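DNA translocase coupling protein (Clostridium perfringens, PDB 6O1Y) binds ATP and, as a member of the FtsK/SpoIIIE family, probably uses it to drive the movement of plasmid DNA. Local coordinates at residues A[98-103]-A[339-344]; A[141-146]-A[232-237]; A[92-97]-A[324-329]. One frame throughout, in Å; residues are numbered along the deposited sequence.

Contact 1: residues A[98-103]-A[339-344]; sequences LPWDDK and QAFYFD. With ATP (adenosine-5'-triphosphate), chain C.
Pro-99 and Tyr-342 form a single beta bridge of the parallel kind, in which Tyr-342 N donates to Leu-98 O (2.7 Å) and Trp-100 N returns a bond to Tyr-342 O (2.8 Å). Tyr-342 N lies in the carbonyl plane of Leu-98, whereas Trp-100 N stands 38° above that of Tyr-342. Leu-98 and Trp-100 both flank the Phe-341 ring. Trp-100 turns the edge of its six-membered ring toward the face of Phe-341 in an offset edge-to-face pair, the centroids 5.4 Å apart. One face of the indole receives Phe-343, whose CD2 lies 3.6 Å from Trp-100 CD1, the two rings being inclined at 57°. Leu-98 runs alongside Phe-341, and its CG meets the phenyl edge in the ring plane. With CG of Trp-100 anti to the backbone nitrogen (chi1 170°), the indole spans both phenylalanines, and its NE1 bonds Asp-102 OD1 (2.8 Å), a carboxylate that also pairs with Lys-155. Tyr-342 leads away from this cluster to the nucleotide, bringing CB to 3.7 Å from ATP C6, while Ala-340 O takes a weak bond from ATP N6 (2.7 Å). Aromatic packing and two backbone bonds thus join the loop to residues 341-343, which follow on from strand 334-340, and by fixing their course probably also set where Ala-340 O and the Tyr-342 ring meet the nucleotide.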
loop_
_atom_site.group_PDB
_atom_site.type_symbol
_atom_site.label_atom_id
_atom_site.label_comp_id
_atom_site.label_asym_id
_atom_site.label_seq_id
_atom_site.Cartn_x
_atom_site.Cartn_y
_atom_site.Cartn_z
ATOM N N LEU A 98 -0.437 14.765 5.064
ATOM C CA LEU A 98 -1.889 14.879 4.974
ATOM C C LEU A 98 -2.529 14.121 6.147
ATOM O O LEU A 98 -2.446 12.904 6.165
ATOM C CB LEU A 98 -2.315 14.300 3.606
ATOM C CG LEU A 98 -3.769 14.329 3.181
ATOM C CD1 LEU A 98 -4.308 15.732 3.132
ATOM C CD2 LEU A 98 -3.916 13.728 1.831
ATOM N N PRO A 99 -3.130 14.780 7.161
ATOM C CA PRO A 99 -3.735 14.011 8.262
ATOM C C PRO A 99 -5.089 13.421 7.882
ATOM O O PRO A 99 -5.691 13.803 6.874
ATOM C CB PRO A 99 -3.901 15.055 9.366
ATOM C CG PRO A 99 -4.182 16.302 8.621
ATOM C CD PRO A 99 -3.330 16.232 7.358
ATOM N N TRP A 100 -5.578 12.509 8.722
ATOM C CA TRP A 100 -6.874 11.887 8.548
ATOM C C TRP A 100 -7.997 12.871 8.963
ATOM O O TRP A 100 -7.795 13.697 9.846
ATOM C CB TRP A 100 -6.950 10.592 9.380
ATOM C CG TRP A 100 -8.334 10.029 9.432
ATOM C CD1 TRP A 100 -9.179 10.046 10.503
ATOM C CD2 TRP A 100 -9.122 9.606 8.304
ATOM N NE1 TRP A 100 -10.431 9.607 10.127
ATOM C CE2 TRP A 100 -10.423 9.328 8.783
ATOM C CE3 TRP A 100 -8.860 9.461 6.925
ATOM C CZ2 TRP A 100 -11.432 8.827 7.952
ATOM C CZ3 TRP A 100 -9.866 8.986 6.100
ATOM C CH2 TRP A 100 -11.138 8.686 6.609
ATOM N N ASP A 101 -9.168 12.770 8.328
ATOM C CA ASP A 101 -10.354 13.536 8.662
ATOM C C ASP A 101 -11.557 12.655 8.392
ATOM O O ASP A 101 -11.616 12.000 7.345
ATOM C CB ASP A 101 -10.442 14.841 7.859
ATOM C CG ASP A 101 -11.372 15.873 8.486
ATOM O OD1 ASP A 101 -12.598 15.620 8.539
ATOM O OD2 ASP A 101 -10.869 16.934 8.932
ATOM N N ASP A 102 -12.540 12.650 9.320
ATOM C CA ASP A 102 -13.733 11.828 9.140
ATOM C C ASP A 102 -14.572 12.314 7.960
ATOM O O ASP A 102 -15.499 11.621 7.556
ATOM C CB ASP A 102 -14.553 11.710 10.440
ATOM C CG ASP A 102 -13.985 10.811 11.543
ATOM O OD1 ASP A 102 -12.884 10.218 11.338
ATOM O OD2 ASP A 102 -14.638 10.702 12.615
ATOM N N LYS A 103 -14.195 13.468 7.357
ATOM C CA LYS A 103 -14.858 14.039 6.175
ATOM C C LYS A 103 -14.616 13.165 4.969
ATOM O O LYS A 103 -15.452 13.112 4.076
ATOM C CB LYS A 103 -14.450 15.517 5.903
ATOM C CG LYS A 103 -13.056 15.778 5.277
ATOM C CD LYS A 103 -12.655 17.259 5.359
ATOM C CE LYS A 103 -11.266 17.535 4.823
ATOM N NZ LYS A 103 -11.298 18.017 3.416
ATOM N N GLN A 339 0.026 9.828 -1.314
ATOM C CA GLN A 339 0.379 10.213 0.046
ATOM C C GLN A 339 -0.706 9.679 0.978
ATOM O O GLN A 339 -1.842 10.170 0.970
ATOM C CB GLN A 339 0.564 11.755 0.177
ATOM C CG GLN A 339 0.793 12.298 1.613
ATOM C CD GLN A 339 2.076 11.843 2.303
ATOM O OE1 GLN A 339 3.108 11.531 1.673
ATOM N NE2 GLN A 339 2.037 11.815 3.633
ATOM N N ALA A 340 -0.345 8.675 1.779
ATOM C CA ALA A 340 -1.246 8.073 2.759
ATOM C C ALA A 340 -1.621 9.075 3.865
ATOM O O ALA A 340 -0.755 9.795 4.373
ATOM C CB ALA A 340 -0.609 6.826 3.364
ATOM N N PHE A 341 -2.923 9.137 4.212
ATOM C CA PHE A 341 -3.432 9.989 5.282
ATOM C C PHE A 341 -2.720 9.570 6.561
ATOM O O PHE A 341 -2.387 8.388 6.714
ATOM C CB PHE A 341 -4.947 9.753 5.499
ATOM C CG PHE A 341 -5.913 10.078 4.384
ATOM C CD1 PHE A 341 -5.873 11.308 3.741
ATOM C CD2 PHE A 341 -6.927 9.198 4.050
ATOM C CE1 PHE A 341 -6.789 11.622 2.734
ATOM C CE2 PHE A 341 -7.863 9.525 3.065
ATOM C CZ PHE A 341 -7.789 10.735 2.412
ATOM N N TYR A 342 -2.465 10.516 7.469
ATOM C CA TYR A 342 -1.855 10.155 8.733
ATOM C C TYR A 342 -2.966 9.948 9.719
ATOM O O TYR A 342 -3.708 10.875 10.034
ATOM C CB TYR A 342 -0.784 11.150 9.221
ATOM C CG TYR A 342 -0.183 10.762 10.560
ATOM C CD1 TYR A 342 0.225 9.456 10.815
ATOM C CD2 TYR A 342 -0.028 11.701 11.574
ATOM C CE1 TYR A 342 0.717 9.082 12.062
ATOM C CE2 TYR A 342 0.500 11.345 12.815
ATOM C CZ TYR A 342 0.859 10.031 13.059
ATOM O OH TYR A 342 1.359 9.669 14.287
ATOM N N PHE A 343 -3.121 8.703 10.142
ATOM C CA PHE A 343 -4.143 8.283 11.080
ATOM C C PHE A 343 -3.518 8.146 12.454
ATOM O O PHE A 343 -2.830 7.170 12.740
ATOM C CB PHE A 343 -4.803 6.969 10.618
ATOM C CG PHE A 343 -5.957 6.568 11.502
ATOM C CD1 PHE A 343 -5.770 5.689 12.563
ATOM C CD2 PHE A 343 -7.220 7.116 11.312
ATOM C CE1 PHE A 343 -6.824 5.358 13.409
ATOM C CE2 PHE A 343 -8.269 6.770 12.145
ATOM C CZ PHE A 343 -8.062 5.896 13.191
ATOM N N ASP A 344 -3.740 9.139 13.291
ATOM C CA ASP A 344 -3.225 9.179 14.647
ATOM C C ASP A 344 -4.208 8.482 15.600
ATOM O O ASP A 344 -5.313 8.973 15.811
ATOM C CB ASP A 344 -3.000 10.637 15.046
ATOM C CG ASP A 344 -1.829 10.864 15.963
ATOM O OD1 ASP A 344 -1.600 10.017 16.861
ATOM O OD2 ASP A 344 -1.137 11.893 15.791
HETATM P PG ATP C . 3.889 -1.332 12.372
HETATM O O1G ATP C . 3.351 -0.632 13.591
HETATM O O2G ATP C . 2.906 -2.404 11.829
HETATM O O3G ATP C . 5.239 -2.026 12.651
HETATM P PB ATP C . 5.215 0.805 10.793
HETATM O O1B ATP C . 5.661 0.605 9.396
HETATM O O2B ATP C . 6.406 0.643 11.743
HETATM O O3B ATP C . 4.126 -0.301 11.172
HETATM P PA ATP C . 3.663 3.036 11.950
HETATM O O1A ATP C . 3.512 2.265 13.209
HETATM O O2A ATP C . 2.330 3.064 11.194
HETATM O O3A ATP C . 4.678 2.295 10.967
HETATM O "O5'" ATP C . 4.065 4.567 12.304
HETATM C "C5'" ATP C . 5.283 5.185 11.842
HETATM C "C4'" ATP C . 5.323 6.657 12.175
HETATM O "O4'" ATP C . 5.771 7.402 11.017
HETATM C "C3'" ATP C . 4.017 7.329 12.599
HETATM O "O3'" ATP C . 3.728 7.145 13.980
HETATM C "C2'" ATP C . 4.287 8.786 12.218
HETATM O "O2'" ATP C . 5.111 9.479 13.154
HETATM C "C1'" ATP C . 5.003 8.586 10.883
HETATM N N9 ATP C . 4.088 8.445 9.747
HETATM C C8 ATP C . 3.381 7.336 9.362
HETATM N N7 ATP C . 2.516 7.560 8.401
HETATM C C5 ATP C . 2.673 8.909 8.125
HETATM C C6 ATP C . 2.004 9.784 7.242
HETATM N N6 ATP C . 1.017 9.401 6.432
HETATM N N1 ATP C . 2.369 11.087 7.246
HETATM C C2 ATP C . 3.350 11.477 8.070
HETATM N N3 ATP C . 4.050 10.746 8.946
HETATM C C4 ATP C . 3.653 9.463 8.934
#

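Contact 2: residues A[141-146]-A[232-237]; sequences GKSVIL and VIDELA. With ATP (adenosine-5'-triphosphate), chain C.
Lys-142 NZ donates to ATP O2G at 2.9 Å, lying also 3.6 Å from Asp-234 O. The lysine begins with CG between its backbone nitrogen and carbonyl carbon (chi1 58°), then runs extended, and the bend at chi4 turns NZ to the gamma-phosphate. From the other segment Asp-234 brings OD1 to 3.1 Å from the same O2G, a close approach of two oxygens with no bond assigned, while its OD2 is paired with Lys-166. The hold comes from Lys-142 and backbone amides: Val-144 N donates to ATP O2A (3.0 Å), Gly-141 N makes two long, weak bonds, to O3A and O1B, and Gly-139 N adds another. Ser-143 lays CB beside the gamma-phosphate, its hydroxyl being bonded to Glu-170. This is the Walker A loop of a P-loop NTPase; Asp-234 and Glu-235, at the end of a hydrophobic strand, are consistent with the Walker B motif. Glu-235 OE2 accepts from Ala-237 N (3.1 Å), a capping bond at the turn leading into a helix. Farther from the phosphates the contact is loose packing, Leu-146 CD1 lying 4.2 Å from Ile-233 O. Helix 142-155 thus packs beside strand 229-233, which runs between the parallel strands 159-163 and 272-278.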
loop_
_atom_site.group_PDB
_atom_site.type_symbol
_atom_site.label_atom_id
_atom_site.label_comp_id
_atom_site.label_asym_id
_atom_site.label_seq_id
_atom_site.Cartn_x
_atom_site.Cartn_y
_atom_site.Cartn_z
ATOM N N GLY A 141 4.825 3.547 7.909
ATOM C CA GLY A 141 3.439 3.878 8.185
ATOM C C GLY A 141 2.460 2.939 7.532
ATOM O O GLY A 141 1.341 3.342 7.206
ATOM N N LYS A 142 2.887 1.690 7.328
ATOM C CA LYS A 142 2.058 0.650 6.735
ATOM C C LYS A 142 0.946 0.217 7.705
ATOM O O LYS A 142 -0.139 -0.175 7.259
ATOM C CB LYS A 142 2.898 -0.531 6.205
ATOM C CG LYS A 142 3.788 -1.221 7.232
ATOM C CD LYS A 142 4.080 -2.663 6.858
ATOM C CE LYS A 142 4.482 -3.466 8.065
ATOM N NZ LYS A 142 3.450 -3.430 9.138
ATOM N N SER A 143 1.200 0.345 9.024
ATOM C CA SER A 143 0.217 0.069 10.076
ATOM C C SER A 143 -0.838 1.161 10.059
ATOM O O SER A 143 -2.024 0.841 10.041
ATOM C CB SER A 143 0.880 0.020 11.451
ATOM O OG SER A 143 -0.019 -0.059 12.546
ATOM N N VAL A 144 -0.405 2.447 10.050
ATOM C CA VAL A 144 -1.266 3.638 10.005
ATOM C C VAL A 144 -2.397 3.476 8.939
ATOM O O VAL A 144 -3.572 3.729 9.235
ATOM C CB VAL A 144 -0.417 4.944 9.835
ATOM C CG1 VAL A 144 -1.205 6.066 9.160
ATOM C CG2 VAL A 144 0.130 5.425 11.174
ATOM N N ILE A 145 -2.037 3.004 7.735
ATOM C CA ILE A 145 -2.985 2.837 6.654
ATOM C C ILE A 145 -4.073 1.897 7.072
ATOM O O ILE A 145 -5.247 2.231 6.970
ATOM C CB ILE A 145 -2.290 2.342 5.364
ATOM C CG1 ILE A 145 -1.196 3.318 4.899
ATOM C CG2 ILE A 145 -3.331 2.060 4.260
ATOM C CD1 ILE A 145 -0.587 2.985 3.580
ATOM N N LEU A 146 -3.672 0.713 7.530
ATOM C CA LEU A 146 -4.529 -0.391 7.952
ATOM C C LEU A 146 -5.506 -0.011 9.034
ATOM O O LEU A 146 -6.687 -0.335 8.906
ATOM C CB LEU A 146 -3.675 -1.599 8.361
ATOM C CG LEU A 146 -2.887 -2.285 7.244
ATOM C CD1 LEU A 146 -2.222 -3.505 7.768
ATOM C CD2 LEU A 146 -3.786 -2.630 6.053
ATOM N N VAL A 232 -7.793 -7.683 9.925
ATOM C CA VAL A 232 -6.496 -7.046 9.733
ATOM C C VAL A 232 -5.372 -7.815 10.395
ATOM O O VAL A 232 -5.412 -8.072 11.598
ATOM C CB VAL A 232 -6.500 -5.561 10.148
ATOM C CG1 VAL A 232 -7.152 -4.697 9.081
ATOM C CG2 VAL A 232 -7.192 -5.364 11.490
ATOM N N ILE A 233 -4.359 -8.156 9.602
ATOM C CA ILE A 233 -3.171 -8.905 10.018
ATOM C C ILE A 233 -1.959 -7.975 10.012
ATOM O O ILE A 233 -1.547 -7.534 8.937
ATOM C CB ILE A 233 -2.963 -10.134 9.084
ATOM C CG1 ILE A 233 -4.187 -11.049 9.079
ATOM C CG2 ILE A 233 -1.670 -10.911 9.404
ATOM C CD1 ILE A 233 -4.665 -11.291 7.742
ATOM N N ASP A 234 -1.399 -7.681 11.212
ATOM C CA ASP A 234 -0.258 -6.774 11.396
ATOM C C ASP A 234 1.014 -7.238 10.698
ATOM O O ASP A 234 1.762 -6.417 10.144
ATOM C CB ASP A 234 0.026 -6.529 12.886
ATOM C CG ASP A 234 1.075 -5.450 13.101
ATOM O OD1 ASP A 234 0.724 -4.240 12.988
ATOM O OD2 ASP A 234 2.251 -5.810 13.329
ATOM N N GLU A 235 1.280 -8.545 10.770
ATOM C CA GLU A 235 2.439 -9.103 10.112
ATOM C C GLU A 235 2.065 -10.441 9.535
ATOM O O GLU A 235 1.822 -11.397 10.277
ATOM C CB GLU A 235 3.666 -9.167 11.058
ATOM C CG GLU A 235 4.957 -9.643 10.400
ATOM C CD GLU A 235 5.248 -9.047 9.034
ATOM O OE1 GLU A 235 5.499 -7.823 8.963
ATOM O OE2 GLU A 235 5.212 -9.800 8.035
ATOM N N LEU A 236 2.000 -10.514 8.208
ATOM C CA LEU A 236 1.680 -11.768 7.539
ATOM C C LEU A 236 2.606 -12.901 8.021
ATOM O O LEU A 236 2.123 -13.996 8.291
ATOM C CB LEU A 236 1.758 -11.591 6.013
ATOM C CG LEU A 236 1.302 -12.747 5.118
ATOM C CD1 LEU A 236 -0.070 -13.291 5.507
ATOM C CD2 LEU A 236 1.339 -12.343 3.672
ATOM N N ALA A 237 3.901 -12.602 8.216
ATOM C CA ALA A 237 4.939 -13.552 8.654
ATOM C C ALA A 237 4.621 -14.310 9.965
ATOM O O ALA A 237 5.149 -15.408 10.176
ATOM C CB ALA A 237 6.290 -12.852 8.756
HETATM P PG ATP C . 3.889 -1.332 12.372
HETATM O O1G ATP C . 3.351 -0.632 13.591
HETATM O O2G ATP C . 2.906 -2.404 11.829
HETATM O O3G ATP C . 5.239 -2.026 12.651
HETATM P PB ATP C . 5.215 0.805 10.793
HETATM O O1B ATP C . 5.661 0.605 9.396
HETATM O O2B ATP C . 6.406 0.643 11.743
HETATM O O3B ATP C . 4.126 -0.301 11.172
HETATM P PA ATP C . 3.663 3.036 11.950
HETATM O O1A ATP C . 3.512 2.265 13.209
HETATM O O2A ATP C . 2.330 3.064 11.194
HETATM O O3A ATP C . 4.678 2.295 10.967
HETATM O "O5'" ATP C . 4.065 4.567 12.304
HETATM C "C5'" ATP C . 5.283 5.185 11.842
HETATM C "C4'" ATP C . 5.323 6.657 12.175
HETATM O "O4'" ATP C . 5.771 7.402 11.017
HETATM C "C3'" ATP C . 4.017 7.329 12.599
HETATM O "O3'" ATP C . 3.728 7.145 13.980
HETATM C "C2'" ATP C . 4.287 8.786 12.218
HETATM O "O2'" ATP C . 5.111 9.479 13.154
HETATM C "C1'" ATP C . 5.003 8.586 10.883
HETATM N N9 ATP C . 4.088 8.445 9.747
HETATM C C8 ATP C . 3.381 7.336 9.362
HETATM N N7 ATP C . 2.516 7.560 8.401
HETATM C C5 ATP C . 2.673 8.909 8.125
HETATM C C6 ATP C . 2.004 9.784 7.242
HETATM N N6 ATP C . 1.017 9.401 6.432
HETATM N N1 ATP C . 2.369 11.087 7.246
HETATM C C2 ATP C . 3.350 11.477 8.070
HETATM N N3 ATP C . 4.050 10.746 8.946
HETATM C C4 ATP C . 3.653 9.463 8.934
#

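Contact 3: residues A[92-97]-A[324-329]; sequences AKIPKY and KGRFLF. With ATP (adenosine-5'-triphosphate), chain C.
Arg-326 reaches out to Ile-94, Pro-95 and Lys-96 from the start of a beta hairpin, strands 326-331 and 334-340, which belongs to the mixed sheet of this P-loop NTPase domain. The contact shows how a single guanidinium can fasten an irregular loop to a sheet. Hydrogen bonding across the segments rests on one pair, Arg-326 NH2 to Pro-95 O at 2.8 Å. It is far from ideal: the donor stands 52° above the carbonyl plane, and the oxygen is itself tilted from the guanidinium plane. Bends at the second and third torsions (chi2 72°, chi3 56°) fold the arginine over so that NH2 meets the loop, while its other nitrogens turn to the partner strand, NE to Gln-339 and NH1, weakly, to Gln-337. All three nitrogens of the group are thereby engaged, which should fix its rotation.

Apolar packing supports the same group. Ile-94 lays CD1 over one guanidinium face, toward its rim, 3.3 Å from Arg-326 NH1, and the two side chains cross at a slant. The aliphatic start of Lys-96 adds a looser touch, CG to Arg-326 NH2 at 3.9 Å.

Contacts with the nucleotide form the third kind. Lys-324 spreads its methylenes over the adenine, CB and CG each 3.7 Å from ATP N3, whereas the edge of the Tyr-97 ring meets the base, CD1 3.7 Å from ATP C2. Gly-325 lies over the exocyclic amine on the same face of the base as the Lys-324 methylenes, its CA 3.5 Å from ATP N6.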
loop_
_atom_site.group_PDB
_atom_site.type_symbol
_atom_site.label_atom_id
_atom_site.label_comp_id
_atom_site.label_asym_id
_atom_site.label_seq_id
_atom_site.Cartn_x
_atom_site.Cartn_y
_atom_site.Cartn_z
ATOM N N ALA A 92 3.509 17.791 -10.748
ATOM C CA ALA A 92 3.097 16.500 -10.191
ATOM C C ALA A 92 2.977 16.745 -8.659
ATOM O O ALA A 92 3.770 16.238 -7.860
ATOM C CB ALA A 92 4.119 15.426 -10.508
ATOM N N LYS A 93 1.992 17.596 -8.280
ATOM C CA LYS A 93 1.720 18.073 -6.922
ATOM C C LYS A 93 0.936 17.088 -6.038
ATOM O O LYS A 93 -0.261 16.832 -6.272
ATOM C CB LYS A 93 1.012 19.441 -6.953
ATOM C CG LYS A 93 1.729 20.534 -7.734
ATOM C CD LYS A 93 0.821 21.754 -7.939
ATOM C CE LYS A 93 0.694 22.174 -9.389
ATOM N NZ LYS A 93 1.844 23.010 -9.843
ATOM N N ILE A 94 1.627 16.577 -4.991
ATOM C CA ILE A 94 1.105 15.668 -3.964
ATOM C C ILE A 94 1.538 16.135 -2.588
ATOM O O ILE A 94 2.741 16.334 -2.385
ATOM C CB ILE A 94 1.451 14.165 -4.184
ATOM C CG1 ILE A 94 2.904 13.956 -4.638
ATOM C CG2 ILE A 94 0.453 13.495 -5.130
ATOM C CD1 ILE A 94 3.224 12.560 -4.923
ATOM N N PRO A 95 0.589 16.296 -1.621
ATOM C CA PRO A 95 0.969 16.725 -0.258
ATOM C C PRO A 95 2.124 15.931 0.350
ATOM O O PRO A 95 2.208 14.737 0.134
ATOM C CB PRO A 95 -0.319 16.508 0.543
ATOM C CG PRO A 95 -1.390 16.652 -0.437
ATOM C CD PRO A 95 -0.869 16.103 -1.726
ATOM N N LYS A 96 3.028 16.594 1.065
ATOM C CA LYS A 96 4.165 15.944 1.724
ATOM C C LYS A 96 3.724 15.398 3.100
ATOM O O LYS A 96 4.431 14.607 3.731
ATOM C CB LYS A 96 5.338 16.935 1.868
ATOM C CG LYS A 96 6.131 17.165 0.576
ATOM C CD LYS A 96 7.093 18.377 0.670
ATOM C CE LYS A 96 6.437 19.708 0.321
ATOM N NZ LYS A 96 7.400 20.842 0.378
ATOM N N TYR A 97 2.545 15.836 3.549
ATOM C CA TYR A 97 1.901 15.462 4.798
ATOM C C TYR A 97 0.395 15.738 4.651
ATOM O O TYR A 97 -0.009 16.806 4.166
ATOM C CB TYR A 97 2.525 16.225 5.981
ATOM C CG TYR A 97 1.804 16.069 7.303
ATOM C CD1 TYR A 97 1.906 14.895 8.040
ATOM C CD2 TYR A 97 1.052 17.114 7.840
ATOM C CE1 TYR A 97 1.243 14.741 9.257
ATOM C CE2 TYR A 97 0.386 16.973 9.060
ATOM C CZ TYR A 97 0.498 15.786 9.775
ATOM O OH TYR A 97 -0.124 15.610 10.997
ATOM N N LYS A 324 7.702 10.682 4.499
ATOM C CA LYS A 324 6.937 9.887 5.473
ATOM C C LYS A 324 5.486 9.837 5.092
ATOM O O LYS A 324 4.812 10.877 5.047
ATOM C CB LYS A 324 7.065 10.458 6.886
ATOM C CG LYS A 324 7.374 9.407 7.945
ATOM C CD LYS A 324 8.146 10.028 9.122
ATOM C CE LYS A 324 9.556 10.515 8.796
ATOM N NZ LYS A 324 9.978 11.629 9.680
ATOM N N GLY A 325 5.043 8.634 4.752
ATOM C CA GLY A 325 3.667 8.369 4.353
ATOM C C GLY A 325 3.464 8.343 2.858
ATOM O O GLY A 325 2.321 8.240 2.402
ATOM N N ARG A 326 4.560 8.450 2.083
ATOM C CA ARG A 326 4.488 8.404 0.626
ATOM C C ARG A 326 4.660 6.952 0.202
ATOM O O ARG A 326 5.696 6.308 0.465
ATOM C CB ARG A 326 5.512 9.340 -0.035
ATOM C CG ARG A 326 5.347 9.560 -1.531
ATOM C CD ARG A 326 4.157 10.428 -1.923
ATOM N NE ARG A 326 4.091 11.766 -1.310
ATOM C CZ ARG A 326 4.776 12.830 -1.717
ATOM N NH1 ARG A 326 5.695 12.716 -2.668
ATOM N NH2 ARG A 326 4.601 14.000 -1.127
ATOM N N PHE A 327 3.580 6.426 -0.395
ATOM C CA PHE A 327 3.450 5.053 -0.857
ATOM C C PHE A 327 3.194 4.953 -2.336
ATOM O O PHE A 327 2.938 5.929 -3.043
ATOM C CB PHE A 327 2.294 4.358 -0.104
ATOM C CG PHE A 327 2.641 3.950 1.299
ATOM C CD1 PHE A 327 2.415 4.807 2.361
ATOM C CD2 PHE A 327 3.232 2.727 1.554
ATOM C CE1 PHE A 327 2.779 4.449 3.656
ATOM C CE2 PHE A 327 3.608 2.375 2.848
ATOM C CZ PHE A 327 3.385 3.246 3.891
ATOM N N LEU A 328 3.256 3.729 -2.785
ATOM C CA LEU A 328 2.901 3.337 -4.115
ATOM C C LEU A 328 1.619 2.539 -3.955
ATOM O O LEU A 328 1.375 1.935 -2.900
ATOM C CB LEU A 328 4.004 2.484 -4.745
ATOM C CG LEU A 328 5.127 3.268 -5.358
ATOM C CD1 LEU A 328 6.103 2.358 -5.957
ATOM C CD2 LEU A 328 4.618 4.209 -6.442
ATOM N N PHE A 329 0.799 2.554 -4.997
ATOM C CA PHE A 329 -0.479 1.875 -5.022
ATOM C C PHE A 329 -0.633 1.111 -6.323
ATOM O O PHE A 329 -0.584 1.710 -7.389
ATOM C CB PHE A 329 -1.609 2.914 -4.851
ATOM C CG PHE A 329 -2.999 2.330 -4.865
ATOM C CD1 PHE A 329 -3.549 1.780 -3.715
ATOM C CD2 PHE A 329 -3.751 2.313 -6.033
ATOM C CE1 PHE A 329 -4.825 1.218 -3.734
ATOM C CE2 PHE A 329 -5.032 1.766 -6.044
ATOM C CZ PHE A 329 -5.555 1.215 -4.898
HETATM P PG ATP C . 3.889 -1.332 12.372
HETATM O O1G ATP C . 3.351 -0.632 13.591
HETATM O O2G ATP C . 2.906 -2.404 11.829
HETATM O O3G ATP C . 5.239 -2.026 12.651
HETATM P PB ATP C . 5.215 0.805 10.793
HETATM O O1B ATP C . 5.661 0.605 9.396
HETATM O O2B ATP C . 6.406 0.643 11.743
HETATM O O3B ATP C . 4.126 -0.301 11.172
HETATM P PA ATP C . 3.663 3.036 11.950
HETATM O O1A ATP C . 3.512 2.265 13.209
HETATM O O2A ATP C . 2.330 3.064 11.194
HETATM O O3A ATP C . 4.678 2.295 10.967
HETATM O "O5'" ATP C . 4.065 4.567 12.304
HETATM C "C5'" ATP C . 5.283 5.185 11.842
HETATM C "C4'" ATP C . 5.323 6.657 12.175
HETATM O "O4'" ATP C . 5.771 7.402 11.017
HETATM C "C3'" ATP C . 4.017 7.329 12.599
HETATM O "O3'" ATP C . 3.728 7.145 13.980
HETATM C "C2'" ATP C . 4.287 8.786 12.218
HETATM O "O2'" ATP C . 5.111 9.479 13.154
HETATM C "C1'" ATP C . 5.003 8.586 10.883
HETATM N N9 ATP C . 4.088 8.445 9.747
HETATM C C8 ATP C . 3.381 7.336 9.362
HETATM N N7 ATP C . 2.516 7.560 8.401
HETATM C C5 ATP C . 2.673 8.909 8.125
HETATM C C6 ATP C . 2.004 9.784 7.242
HETATM N N6 ATP C . 1.017 9.401 6.432
HETATM N N1 ATP C . 2.369 11.087 7.246
HETATM C C2 ATP C . 3.350 11.477 8.070
HETATM N N3 ATP C . 4.050 10.746 8.946
HETATM C C4 ATP C . 3.653 9.463 8.934
#

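How the contacts relate
All three contacts converge on one ATP: contact 2 handles the phosphates, while contacts 1 and 3 enclose the adenine, Tyr-342 of one and Lys-324 of the other lying on opposite faces of the base. Contacts 1 and 3, with centres about 12 Å apart, share the hairpin, where Ala-340 N probably bonds Gly-325 O (2.8 Å). Contact 2 joins them by packing: Val-144 CG1 lies 3.6 Å from Phe-341 O, and Ile-145 CD1 lies 3.7 Å from Phe-327 CE1. One continuous loop, 92-103, thus serves both contacts 1 and 3 and meets the base through Tyr-97, in a nucleotide site whose phosphate side is a P-loop.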